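Local structure of UTP--glucose-1-phosphate uridylyltransferase (6IKX) at residues A238-Q241 and D242-V246; S57-A60 and S61-N64; L72-T75 and L76-K80; N141-S144 and R145-S148; L109-A112 and V113-K117. The protein catalyses the reversible transfer of a uridylyl group from UTP to alpha-D-glucose 1-phosphate, giving UDP-glucose and diphosphate. The protein carries 1 engineered substitution. All coordinates share one frame; numbering follows the deposited sequence.

Interaction 1: residues A238-Q241 and D242-V246; sequences AMLQ and DTDTV
L240 and D244 meet where the chain leaves helix 233-240. Methyl CD1 of L240 lies 3.5 Å from OD1 of D244. With chi1 at -179°, the leucine carries its CG on the side of its carbonyl carbon. This swings its end back to the loop, although its CB starts away from it. CB of D244 lies 3.4 Å from the carbonyl O of L240. The carboxylate thus sits against the leucine methyl at the helix end.

The side chain of Q241 bends at its second torsion (chi2 76°). Its amide end comes back over V246, with CD 3.6 Å from methyl CG2. The two side chains cross at a slant.

Two backbone bonds close the turn. D242 N gives to M239 O at 3.3 Å, and T243 N gives to L240 O at 3.1 Å. In both the donor stands well above the carbonyl plane, as in a tight i to i+3 turn.

L240 also packs on A156 of strand 156-162, and on P213 and K215. V246 touches I158 of the same strand and bonds through its backbone to M188. The turn therefore links helix 233-240 to strand 246-250, beside strand 156-162.

Interaction 2: residues S57-A60 and S61-N64; sequences SSKA and SIEN
The carbonyl O of A60 accepts from N64 N at 2.9 Å, an i to i+4 bond at the start of helix 60-65. The donor lies nearly along the C=O axis. CG of N64 also leans on this oxygen, at 3.4 Å. One residue earlier, K59 O takes the N-H of I62 at 3.1 Å. The N-H is about as straight there, but it comes from above the carbonyl plane.

A water bridges the start of the turn. It donates to S58 O at 2.9 Å and accepts from S61 N at 3.1 Å. It thus gives this early helix N-H an acceptor.

I62 swings CG1 to the side of its amide N (chi1 -54°) and is extended beyond it. This lays CD1 alongside CB of K59, 4.0 Å away. The rest of K59 bends at chi2 and leads away. Its NZ bonds to V9 O and forms a salt bridge with E26, close to K25 and G11, which bind UTP. K59 is thus consistent with a second-shell part of the nucleotide site.

Toward the other subunits, N64 OD1 bonds to R102 of the second subunit. S61 packs on I23 of the third subunit. Within the chain, I62 rests on L53 of strand 50-55. E63 touches T55 of that strand and S100 of strand 97-102. The helix start therefore lies against two parallel strands and takes part in two subunit interfaces.

Interaction 3: residues L72-T75 and L76-K80; sequences LETT and LEQKK
L76 sits on the turn before it, its CG 3.5 Å from L72 O, and forms the tight side of the contact. A chi1 of -80° brings its side chain back along the helix. It is buried, with L84 and L85 of helix 82-87 and I88 against it. L72 is buried too, also on I88. The E73 carboxylate forms a salt bridge with R68.

The side with T74, E77 and Q78 is looser. E77 and Q78 are exposed. T74 and Q78 run side by side and point the same way, but OG1 of T74 and NE2 of Q78 stay 3.8 Å apart. The aliphatic part of Q78 lies over T74 O, with CG at 3.3 Å.

T75 and K79 also lie side by side, on the side that faces the third subunit. CG2 of T75 is 3.8 Å from CD of K79. K79 has left helical backbone angles. T75 OG1 bonds to E71 O.

Four i to i+4 backbone bonds tie the turns together. The straightest is Q78 N to T74 O, at 3.0 Å and 164°.

T75 packs on L12, and L76 and K79 on T14, all of the third subunit. These two partner residues bind UTP, so this helix end lies beside that subunit's nucleotide site. K80, with positive phi, is the C-prime residue of a Schellman motif that ends helix 70-78.

Interaction 4: residues N141-S144 and R145-S148; sequences NDLS and RMIS. With SO4 (sulfate ion), chain I.
R145 reaches back past the start of its own helix to a sulfate ion. NH1 gives a weak hydrogen bond to sulfate O1 at 3.4 Å. This oxygen lies at the guanidinium edge, in its plane. The arginine turns CG away from its carbonyl carbon (chi1 -87°) and bends at chi3, which carries its end past N141 and D142. NH2 bonds to Q140 O, so the protein also holds the group. The sulfate probably comes from the crystallisation liquor.

D142 OD1 is 4.5 Å from R145 NE, but well out of the guanidinium plane, so the two probably attract only through charge. That carboxylate is held instead by Q252 N, Y249 OH and G253 N.

The turn is a capped helix start. N141 is the N-cap of helix 142-153, and its OD1 accepts from S144 N at 2.9 Å. The donor stands nearly in line with the side-chain C=O (175°). Next, R145 N gives an almost straight bond to N141 O, at 3.2 Å and 173°.

The inner face is apolar. CD1 of I147 comes against CG of L143, 3.7 Å away, and these side chains cross at a slant. L143 holds CG opposite its amide N, which brings the leucine end toward the next turn. The end of M146 is more distant from L143, with CE 4.3 Å from CD1. M146 packs on M159 of strand 156-162 and V211 of strand 209-212.

Interaction 5: residues L109-A112 and V113-K117; sequences LGHA and VLCAK. With SO4 (sulfate ion), chain D.
H111 and C115 are one helical turn apart, and the thiol sits over a face of the imidazole. SG is 4.1 Å from the ring centroid and 22° off the ring normal. It is shifted toward the rim, and CE1 is the nearest ring atom, at 3.8 Å. This is a sulfur-aromatic contact. Two torsions of the histidine set it up. A trans chi1 (175°) extends the ring from the helix, and chi2 of -105° turns its face to the cysteine. The first torsion of C115 brings SG back toward H111. The hydrogen bond between ND1 and Q103 helps to fix the ring's rotation. Q103 binds UTP and UDP-glucose.

L109 and V113 make the apolar pair. They cross at an angle, with CD1 of the leucine 4.1 Å from CG2 of the valine. The same methyl CG2 rests 3.4 Å from L109 O. V113 N bonds to that oxygen at 3.0 Å, and L114 N reaches G110 O likewise.

At the first turn a sulfate ion takes a weak hydrogen bond from G110 N through O1, at 3.3 Å. L233 N and T234 N hold it too. An anion at the N-terminal end of a helix probably gains from the helix dipole.

Helix 109-115 lies on the central sheet. L109 and A112 touch P8 of strand 4-8, and C115 touches V54 of strand 50-55. V113 faces M217 and L220 of helix 216-220.

How the interactions relate
All five contacts are partly buried. Interactions 4 and 5 have four buried residues each and lie nearest the chain's centre, about 13 and 15 Å from it. Interaction 3 lies farthest out, at about 33 Å. Interactions 4 and 5 both pack on sheet strands and both involve a sulfate. In interaction 4 it is at the end of a long side chain, in interaction 5 at backbone N-H groups of the helix start. Interactions 2 and 3 sit on successive helices, touch the third subunit and have side chains packed on it. Interactions 1, 4 and 5 touch no other subunit. Interactions 2 and 4 concern helix starts, 1 and 3 helix ends, and 5 spans all of helix 109-115.

Interaction 1: residues A238-Q241 and D242-V246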
loop_
_atom_site.group_PDB
_atom_site.type_symbol
_atom_site.label_atom_id
_atom_site.label_comp_id
_atom_site.label_asym_id
_atom_site.label_seq_id
_atom_site.Cartn_x
_atom_site.Cartn_y
_atom_site.Cartn_z
ATOM N N ALA A 238 -22.392 21.852 -22.473
ATOM C CA ALA A 238 -23.088 22.182 -23.741
ATOM C C ALA A 238 -24.535 21.676 -23.670
ATOM O O ALA A 238 -25.416 22.500 -23.953
ATOM C CB ALA A 238 -22.379 21.649 -24.966
ATOM N N MET A 239 -24.773 20.403 -23.310
ATOM C CA MET A 239 -26.132 19.778 -23.305
ATOM C C MET A 239 -27.035 20.467 -22.265
ATOM O O MET A 239 -28.262 20.534 -22.473
ATOM C CB MET A 239 -26.088 18.275 -22.987
ATOM C CG MET A 239 -25.618 17.403 -24.158
ATOM S SD MET A 239 -24.822 15.819 -23.684
ATOM C CE MET A 239 -26.284 14.852 -23.318
ATOM N N LEU A 240 -26.460 20.918 -21.156
ATOM C CA LEU A 240 -27.189 21.603 -20.072
ATOM C C LEU A 240 -27.683 22.960 -20.594
ATOM O O LEU A 240 -28.678 23.447 -20.093
ATOM C CB LEU A 240 -26.235 21.726 -18.883
ATOM C CG LEU A 240 -26.804 22.379 -17.636
ATOM C CD1 LEU A 240 -27.983 21.613 -17.073
ATOM C CD2 LEU A 240 -25.732 22.555 -16.591
ATOM N N GLN A 241 -26.992 23.541 -21.570
ATOM C CA GLN A 241 -27.317 24.860 -22.192
ATOM C C GLN A 241 -28.720 24.802 -22.794
ATOM O O GLN A 241 -29.401 25.812 -22.795
ATOM C CB GLN A 241 -26.299 25.218 -23.274
ATOM C CG GLN A 241 -26.155 26.712 -23.487
ATOM C CD GLN A 241 -25.347 27.378 -22.397
ATOM O OE1 GLN A 241 -24.160 27.090 -22.227
ATOM N NE2 GLN A 241 -25.969 28.313 -21.679
ATOM N N ASP A 242 -29.126 23.618 -23.220
ATOM C CA ASP A 242 -30.440 23.323 -23.810
ATOM C C ASP A 242 -31.587 23.630 -22.850
ATOM O O ASP A 242 -32.688 23.826 -23.342
ATOM C CB ASP A 242 -30.537 21.851 -24.179
ATOM C CG ASP A 242 -29.751 21.478 -25.415
ATOM O OD1 ASP A 242 -29.248 22.393 -26.110
ATOM O OD2 ASP A 242 -29.676 20.276 -25.685
ATOM N N THR A 243 -31.401 23.548 -21.546
ATOM C CA THR A 243 -32.515 23.762 -20.586
ATOM C C THR A 243 -32.105 24.769 -19.506
ATOM O O THR A 243 -32.940 25.039 -18.608
ATOM C CB THR A 243 -32.979 22.428 -19.981
ATOM O OG1 THR A 243 -31.866 21.838 -19.301
ATOM C CG2 THR A 243 -33.540 21.475 -21.016
ATOM N N ASP A 244 -30.883 25.305 -19.541
ATOM C CA ASP A 244 -30.363 26.025 -18.359
ATOM C C ASP A 244 -29.398 27.112 -18.817
ATOM O O ASP A 244 -28.800 26.990 -19.882
ATOM C CB ASP A 244 -29.784 25.060 -17.314
ATOM C CG ASP A 244 -30.779 24.105 -16.639
ATOM O OD1 ASP A 244 -31.177 23.118 -17.270
ATOM O OD2 ASP A 244 -31.124 24.320 -15.464
ATOM N N THR A 245 -29.378 28.206 -18.073
ATOM C CA THR A 245 -28.327 29.235 -18.135
ATOM C C THR A 245 -27.073 28.595 -17.545
ATOM O O THR A 245 -27.191 27.772 -16.616
ATOM C CB THR A 245 -28.723 30.512 -17.375
ATOM O OG1 THR A 245 -30.016 30.884 -17.855
ATOM C CG2 THR A 245 -27.727 31.643 -17.544
ATOM N N VAL A 246 -25.939 28.930 -18.139
ATOM C CA VAL A 246 -24.578 28.619 -17.657
ATOM C C VAL A 246 -23.842 29.967 -17.647
ATOM O O VAL A 246 -23.952 30.707 -18.613
ATOM C CB VAL A 246 -23.946 27.568 -18.586
ATOM C CG1 VAL A 246 -22.654 26.992 -18.027
ATOM C CG2 VAL A 246 -24.943 26.460 -18.891
#

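Interaction 2: residues S57-A60 and S61-N64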
loop_
_atom_site.group_PDB
_atom_site.type_symbol
_atom_site.label_atom_id
_atom_site.label_comp_id
_atom_site.label_asym_id
_atom_site.label_seq_id
_atom_site.Cartn_x
_atom_site.Cartn_y
_atom_site.Cartn_z
ATOM N N SER A 57 -6.511 3.260 -7.429
ATOM C CA SER A 57 -5.897 2.212 -6.570
ATOM C C SER A 57 -4.470 2.585 -6.133
ATOM O O SER A 57 -4.033 2.027 -5.146
ATOM C CB SER A 57 -5.913 0.867 -7.284
ATOM O OG SER A 57 -5.107 0.938 -8.451
ATOM N N SER A 58 -3.772 3.485 -6.803
ATOM C CA SER A 58 -2.392 3.905 -6.403
ATOM C C SER A 58 -2.390 5.098 -5.428
ATOM O O SER A 58 -1.323 5.515 -5.063
ATOM C CB SER A 58 -1.551 4.246 -7.617
ATOM O OG SER A 58 -1.949 5.498 -8.155
ATOM N N LYS A 59 -3.536 5.638 -5.023
ATOM C CA LYS A 59 -3.633 6.972 -4.361
ATOM C C LYS A 59 -4.093 6.879 -2.884
ATOM O O LYS A 59 -4.765 7.866 -2.414
ATOM C CB LYS A 59 -4.664 7.847 -5.091
ATOM C CG LYS A 59 -4.458 8.083 -6.583
ATOM C CD LYS A 59 -3.230 8.882 -6.963
ATOM C CE LYS A 59 -3.202 9.250 -8.426
ATOM N NZ LYS A 59 -3.550 10.673 -8.637
ATOM N N ALA A 60 -3.776 5.778 -2.168
ATOM C CA ALA A 60 -4.112 5.573 -0.740
ATOM C C ALA A 60 -3.535 6.720 0.098
ATOM O O ALA A 60 -4.194 7.145 1.021
ATOM C CB ALA A 60 -3.585 4.267 -0.249
ATOM N N SER A 61 -2.353 7.231 -0.224
ATOM C CA SER A 61 -1.696 8.242 0.633
ATOM C C SER A 61 -2.554 9.519 0.692
ATOM O O SER A 61 -2.406 10.294 1.650
ATOM C CB SER A 61 -0.300 8.507 0.164
ATOM O OG SER A 61 -0.301 9.120 -1.106
ATOM N N ILE A 62 -3.416 9.760 -0.291
ATOM C CA ILE A 62 -4.342 10.929 -0.236
ATOM C C ILE A 62 -5.382 10.684 0.870
ATOM O O ILE A 62 -5.654 11.593 1.635
ATOM C CB ILE A 62 -5.013 11.198 -1.602
ATOM C CG1 ILE A 62 -4.004 11.365 -2.747
ATOM C CG2 ILE A 62 -5.922 12.414 -1.486
ATOM C CD1 ILE A 62 -4.635 11.673 -4.107
ATOM N N GLU A 63 -6.050 9.537 0.862
ATOM C CA GLU A 63 -7.042 9.154 1.891
ATOM C C GLU A 63 -6.355 9.134 3.258
ATOM O O GLU A 63 -6.992 9.544 4.264
ATOM C CB GLU A 63 -7.663 7.806 1.556
ATOM C CG GLU A 63 -8.612 7.910 0.381
ATOM C CD GLU A 63 -8.520 6.773 -0.630
ATOM O OE1 GLU A 63 -7.865 6.970 -1.711
ATOM O OE2 GLU A 63 -9.126 5.711 -0.360
ATOM N N ASN A 64 -5.093 8.697 3.303
ATOM C CA ASN A 64 -4.364 8.496 4.579
ATOM C C ASN A 64 -4.040 9.879 5.181
ATOM O O ASN A 64 -4.114 10.009 6.415
ATOM C CB ASN A 64 -3.175 7.561 4.387
ATOM C CG ASN A 64 -3.612 6.128 4.162
ATOM O OD1 ASN A 64 -4.709 5.746 4.559
ATOM N ND2 ASN A 64 -2.746 5.322 3.559
HETATM O O HOH W 1 -0.408 6.063 -2.384
#

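Interaction 3: residues L72-T75 and L76-K80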
loop_
_atom_site.group_PDB
_atom_site.type_symbol
_atom_site.label_atom_id
_atom_site.label_comp_id
_atom_site.label_asym_id
_atom_site.label_seq_id
_atom_site.Cartn_x
_atom_site.Cartn_y
_atom_site.Cartn_z
ATOM N N LEU A 72 2.064 7.143 14.021
ATOM C CA LEU A 72 2.705 8.471 13.872
ATOM C C LEU A 72 2.461 9.276 15.154
ATOM O O LEU A 72 3.382 9.938 15.646
ATOM C CB LEU A 72 2.139 9.200 12.662
ATOM C CG LEU A 72 2.709 10.604 12.492
ATOM C CD1 LEU A 72 4.241 10.532 12.413
ATOM C CD2 LEU A 72 2.111 11.305 11.282
ATOM N N GLU A 73 1.230 9.212 15.639
ATOM C CA GLU A 73 0.717 9.960 16.807
ATOM C C GLU A 73 1.471 9.494 18.058
ATOM O O GLU A 73 2.016 10.361 18.751
ATOM C CB GLU A 73 -0.804 9.787 16.873
ATOM C CG GLU A 73 -1.501 10.648 15.839
ATOM C CD GLU A 73 -2.954 10.323 15.576
ATOM O OE1 GLU A 73 -3.616 9.745 16.464
ATOM O OE2 GLU A 73 -3.421 10.657 14.485
ATOM N N THR A 74 1.602 8.188 18.272
ATOM C CA THR A 74 2.270 7.687 19.483
ATOM C C THR A 74 3.755 8.046 19.404
ATOM O O THR A 74 4.278 8.457 20.430
ATOM C CB THR A 74 1.919 6.243 19.853
ATOM O OG1 THR A 74 3.194 5.635 20.015
ATOM C CG2 THR A 74 1.017 5.499 18.897
ATOM N N THR A 75 4.383 8.052 18.235
ATOM C CA THR A 75 5.759 8.586 18.102
ATOM C C THR A 75 5.758 10.038 18.586
ATOM O O THR A 75 6.658 10.364 19.359
ATOM C CB THR A 75 6.295 8.515 16.671
ATOM O OG1 THR A 75 6.232 7.170 16.197
ATOM C CG2 THR A 75 7.718 9.019 16.557
ATOM N N LEU A 76 4.787 10.854 18.146
ATOM C CA LEU A 76 4.688 12.315 18.447
ATOM C C LEU A 76 4.430 12.557 19.944
ATOM O O LEU A 76 4.919 13.590 20.456
ATOM C CB LEU A 76 3.563 12.971 17.637
ATOM C CG LEU A 76 3.848 13.319 16.180
ATOM C CD1 LEU A 76 2.624 13.957 15.538
ATOM C CD2 LEU A 76 5.010 14.267 16.055
ATOM N N GLU A 77 3.621 11.712 20.590
ATOM C CA GLU A 77 3.380 11.762 22.061
ATOM C C GLU A 77 4.671 11.430 22.823
ATOM O O GLU A 77 5.154 12.280 23.567
ATOM C CB GLU A 77 2.326 10.751 22.484
ATOM C CG GLU A 77 0.966 11.342 22.746
ATOM C CD GLU A 77 -0.106 10.289 22.580
ATOM O OE1 GLU A 77 0.121 9.146 23.053
ATOM O OE2 GLU A 77 -1.120 10.587 21.915
ATOM N N GLN A 78 5.226 10.243 22.602
ATOM C CA GLN A 78 6.499 9.779 23.211
ATOM C C GLN A 78 7.582 10.863 23.161
ATOM O O GLN A 78 8.396 10.875 24.104
ATOM C CB GLN A 78 6.976 8.493 22.542
ATOM C CG GLN A 78 6.108 7.299 22.932
ATOM C CD GLN A 78 6.434 6.044 22.157
ATOM O OE1 GLN A 78 7.174 6.073 21.185
ATOM N NE2 GLN A 78 5.858 4.927 22.574
ATOM N N LYS A 79 7.618 11.728 22.139
ATOM C CA LYS A 79 8.609 12.836 22.050
ATOM C C LYS A 79 7.973 14.140 22.547
ATOM O O LYS A 79 8.547 15.241 22.304
ATOM C CB LYS A 79 9.099 13.030 20.614
ATOM C CG LYS A 79 9.522 11.758 19.901
ATOM C CD LYS A 79 9.464 11.867 18.378
ATOM C CE LYS A 79 10.779 12.312 17.783
ATOM N NZ LYS A 79 11.758 11.204 17.842
ATOM N N LYS A 80 6.781 14.043 23.128
ATOM C CA LYS A 80 6.037 15.199 23.677
ATOM C C LYS A 80 5.978 16.317 22.629
ATOM O O LYS A 80 5.981 17.483 23.020
ATOM C CB LYS A 80 6.706 15.643 24.987
ATOM C CG LYS A 80 6.634 14.614 26.110
ATOM C CD LYS A 80 7.883 14.483 26.961
ATOM C CE LYS A 80 7.999 13.107 27.594
ATOM N NZ LYS A 80 8.956 13.090 28.727
#

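Interaction 4: residues N141-S144 and R145-S148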
loop_
_atom_site.group_PDB
_atom_site.type_symbol
_atom_site.label_atom_id
_atom_site.label_comp_id
_atom_site.label_asym_id
_atom_site.label_seq_id
_atom_site.Cartn_x
_atom_site.Cartn_y
_atom_site.Cartn_z
ATOM N N ASN A 141 -12.761 33.586 -0.498
ATOM C CA ASN A 141 -12.150 32.867 -1.654
ATOM C C ASN A 141 -13.155 32.887 -2.813
ATOM O O ASN A 141 -14.368 33.063 -2.554
ATOM C CB ASN A 141 -11.546 31.516 -1.243
ATOM C CG ASN A 141 -12.523 30.405 -0.968
ATOM O OD1 ASN A 141 -13.655 30.414 -1.454
ATOM N ND2 ASN A 141 -12.059 29.408 -0.224
ATOM N N ASP A 142 -12.641 32.844 -4.044
ATOM C CA ASP A 142 -13.432 32.745 -5.298
ATOM C C ASP A 142 -14.440 31.583 -5.238
ATOM O O ASP A 142 -15.518 31.727 -5.803
ATOM C CB ASP A 142 -12.529 32.572 -6.516
ATOM C CG ASP A 142 -11.698 33.795 -6.861
ATOM O OD1 ASP A 142 -12.292 34.875 -7.013
ATOM O OD2 ASP A 142 -10.456 33.645 -7.010
ATOM N N LEU A 143 -14.128 30.438 -4.642
ATOM C CA LEU A 143 -15.093 29.306 -4.693
ATOM C C LEU A 143 -16.369 29.698 -3.941
ATOM O O LEU A 143 -17.468 29.289 -4.362
ATOM C CB LEU A 143 -14.517 28.028 -4.097
ATOM C CG LEU A 143 -15.522 26.874 -4.118
ATOM C CD1 LEU A 143 -15.873 26.477 -5.537
ATOM C CD2 LEU A 143 -14.996 25.676 -3.356
ATOM N N SER A 144 -16.220 30.420 -2.834
ATOM C CA SER A 144 -17.348 30.866 -1.986
ATOM C C SER A 144 -18.141 31.938 -2.741
ATOM O O SER A 144 -19.379 31.826 -2.816
ATOM C CB SER A 144 -16.832 31.322 -0.660
ATOM O OG SER A 144 -17.491 32.492 -0.239
ATOM N N ARG A 145 -17.461 32.936 -3.306
ATOM C CA ARG A 145 -18.129 33.949 -4.157
ATOM C C ARG A 145 -18.965 33.231 -5.207
ATOM O O ARG A 145 -20.142 33.565 -5.366
ATOM C CB ARG A 145 -17.122 34.811 -4.905
ATOM C CG ARG A 145 -16.652 36.010 -4.110
ATOM C CD ARG A 145 -15.333 36.436 -4.684
ATOM N NE ARG A 145 -14.492 36.801 -3.581
ATOM C CZ ARG A 145 -14.472 37.993 -3.030
ATOM N NH1 ARG A 145 -15.246 38.949 -3.508
ATOM N NH2 ARG A 145 -13.676 38.226 -2.005
ATOM N N MET A 146 -18.329 32.302 -5.919
ATOM C CA MET A 146 -18.921 31.581 -7.070
ATOM C C MET A 146 -20.099 30.695 -6.622
ATOM O O MET A 146 -21.063 30.640 -7.366
ATOM C CB MET A 146 -17.848 30.759 -7.788
ATOM C CG MET A 146 -18.404 29.954 -8.930
ATOM S SD MET A 146 -17.130 29.386 -10.057
ATOM C CE MET A 146 -16.983 27.669 -9.562
ATOM N N ILE A 147 -20.033 30.018 -5.471
ATOM C CA ILE A 147 -21.157 29.177 -4.927
ATOM C C ILE A 147 -22.360 30.103 -4.646
ATOM O O ILE A 147 -23.513 29.762 -5.038
ATOM C CB ILE A 147 -20.710 28.344 -3.692
ATOM C CG1 ILE A 147 -19.753 27.218 -4.107
ATOM C CG2 ILE A 147 -21.894 27.779 -2.906
ATOM C CD1 ILE A 147 -19.011 26.537 -2.982
ATOM N N SER A 148 -22.121 31.249 -4.019
ATOM C CA SER A 148 -23.218 32.173 -3.641
ATOM C C SER A 148 -23.888 32.646 -4.941
ATOM O O SER A 148 -25.100 32.427 -5.136
ATOM C CB SER A 148 -22.733 33.283 -2.725
ATOM O OG SER A 148 -22.275 34.375 -3.471
HETATM S S SO4 I . -14.232 42.749 -2.022
HETATM O O1 SO4 I . -14.817 41.588 -1.405
HETATM O O2 SO4 I . -14.305 43.852 -1.104
HETATM O O3 SO4 I . -14.968 43.075 -3.215
HETATM O O4 SO4 I . -12.849 42.493 -2.359
#

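Interaction 5: residues L109-A112 and V113-K117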
loop_
_atom_site.group_PDB
_atom_site.type_symbol
_atom_site.label_atom_id
_atom_site.label_comp_id
_atom_site.label_asym_id
_atom_site.label_seq_id
_atom_site.Cartn_x
_atom_site.Cartn_y
_atom_site.Cartn_z
ATOM N N LEU A 109 -12.266 13.530 -17.288
ATOM C CA LEU A 109 -12.879 14.365 -16.221
ATOM C C LEU A 109 -14.395 14.132 -16.166
ATOM O O LEU A 109 -14.936 14.056 -15.073
ATOM C CB LEU A 109 -12.547 15.853 -16.450
ATOM C CG LEU A 109 -13.219 16.830 -15.479
ATOM C CD1 LEU A 109 -12.964 16.420 -14.037
ATOM C CD2 LEU A 109 -12.751 18.264 -15.696
ATOM N N GLY A 110 -15.060 14.024 -17.301
ATOM C CA GLY A 110 -16.510 13.819 -17.335
ATOM C C GLY A 110 -16.834 12.498 -16.680
ATOM O O GLY A 110 -17.785 12.423 -15.885
ATOM N N HIS A 111 -16.070 11.475 -17.036
ATOM C CA HIS A 111 -16.236 10.080 -16.543
ATOM C C HIS A 111 -15.946 10.040 -15.032
ATOM O O HIS A 111 -16.729 9.374 -14.305
ATOM C CB HIS A 111 -15.362 9.119 -17.345
ATOM C CG HIS A 111 -15.393 7.727 -16.806
ATOM N ND1 HIS A 111 -14.347 7.199 -16.084
ATOM C CD2 HIS A 111 -16.338 6.762 -16.881
ATOM C CE1 HIS A 111 -14.649 5.957 -15.757
ATOM N NE2 HIS A 111 -15.874 5.673 -16.210
ATOM N N ALA A 112 -14.931 10.798 -14.589
ATOM C CA ALA A 112 -14.569 10.958 -13.167
ATOM C C ALA A 112 -15.768 11.528 -12.385
ATOM O O ALA A 112 -16.197 10.916 -11.371
ATOM C CB ALA A 112 -13.370 11.850 -13.073
ATOM N N VAL A 113 -16.317 12.647 -12.839
ATOM C CA VAL A 113 -17.492 13.281 -12.187
ATOM C C VAL A 113 -18.654 12.276 -12.181
ATOM O O VAL A 113 -19.280 12.122 -11.123
ATOM C CB VAL A 113 -17.859 14.614 -12.862
ATOM C CG1 VAL A 113 -19.171 15.168 -12.346
ATOM C CG2 VAL A 113 -16.750 15.635 -12.675
ATOM N N LEU A 114 -18.899 11.557 -13.276
ATOM C CA LEU A 114 -19.986 10.536 -13.341
ATOM C C LEU A 114 -19.794 9.438 -12.279
ATOM O O LEU A 114 -20.828 8.935 -11.758
ATOM C CB LEU A 114 -19.979 9.932 -14.744
ATOM C CG LEU A 114 -21.324 9.525 -15.318
ATOM C CD1 LEU A 114 -21.139 8.356 -16.268
ATOM C CD2 LEU A 114 -22.357 9.205 -14.250
ATOM N N CYS A 115 -18.540 9.046 -11.982
ATOM C CA CYS A 115 -18.175 8.022 -10.956
ATOM C C CYS A 115 -18.710 8.422 -9.576
ATOM O O CYS A 115 -19.084 7.553 -8.828
ATOM C CB CYS A 115 -16.669 7.813 -10.854
ATOM S SG CYS A 115 -15.921 7.024 -12.307
ATOM N N ALA A 116 -18.847 9.705 -9.296
ATOM C CA ALA A 116 -19.404 10.202 -8.023
ATOM C C ALA A 116 -20.934 10.328 -8.056
ATOM O O ALA A 116 -21.463 11.026 -7.200
ATOM C CB ALA A 116 -18.780 11.538 -7.699
ATOM N N LYS A 117 -21.652 9.679 -8.958
ATOM C CA LYS A 117 -23.105 9.973 -9.118
ATOM C C LYS A 117 -23.843 9.556 -7.843
ATOM O O LYS A 117 -24.606 10.364 -7.301
ATOM C CB LYS A 117 -23.660 9.259 -10.345
ATOM C CG LYS A 117 -25.173 9.163 -10.402
ATOM C CD LYS A 117 -25.665 8.600 -11.702
ATOM C CE LYS A 117 -27.071 8.047 -11.612
ATOM N NZ LYS A 117 -27.383 7.214 -12.799
HETATM S S SO4 D . -13.662 17.462 -20.184
HETATM O O1 SO4 D . -14.337 16.421 -19.452
HETATM O O2 SO4 D . -13.306 18.548 -19.301
HETATM O O3 SO4 D . -12.476 16.914 -20.789
HETATM O O4 SO4 D . -14.538 17.964 -21.208
#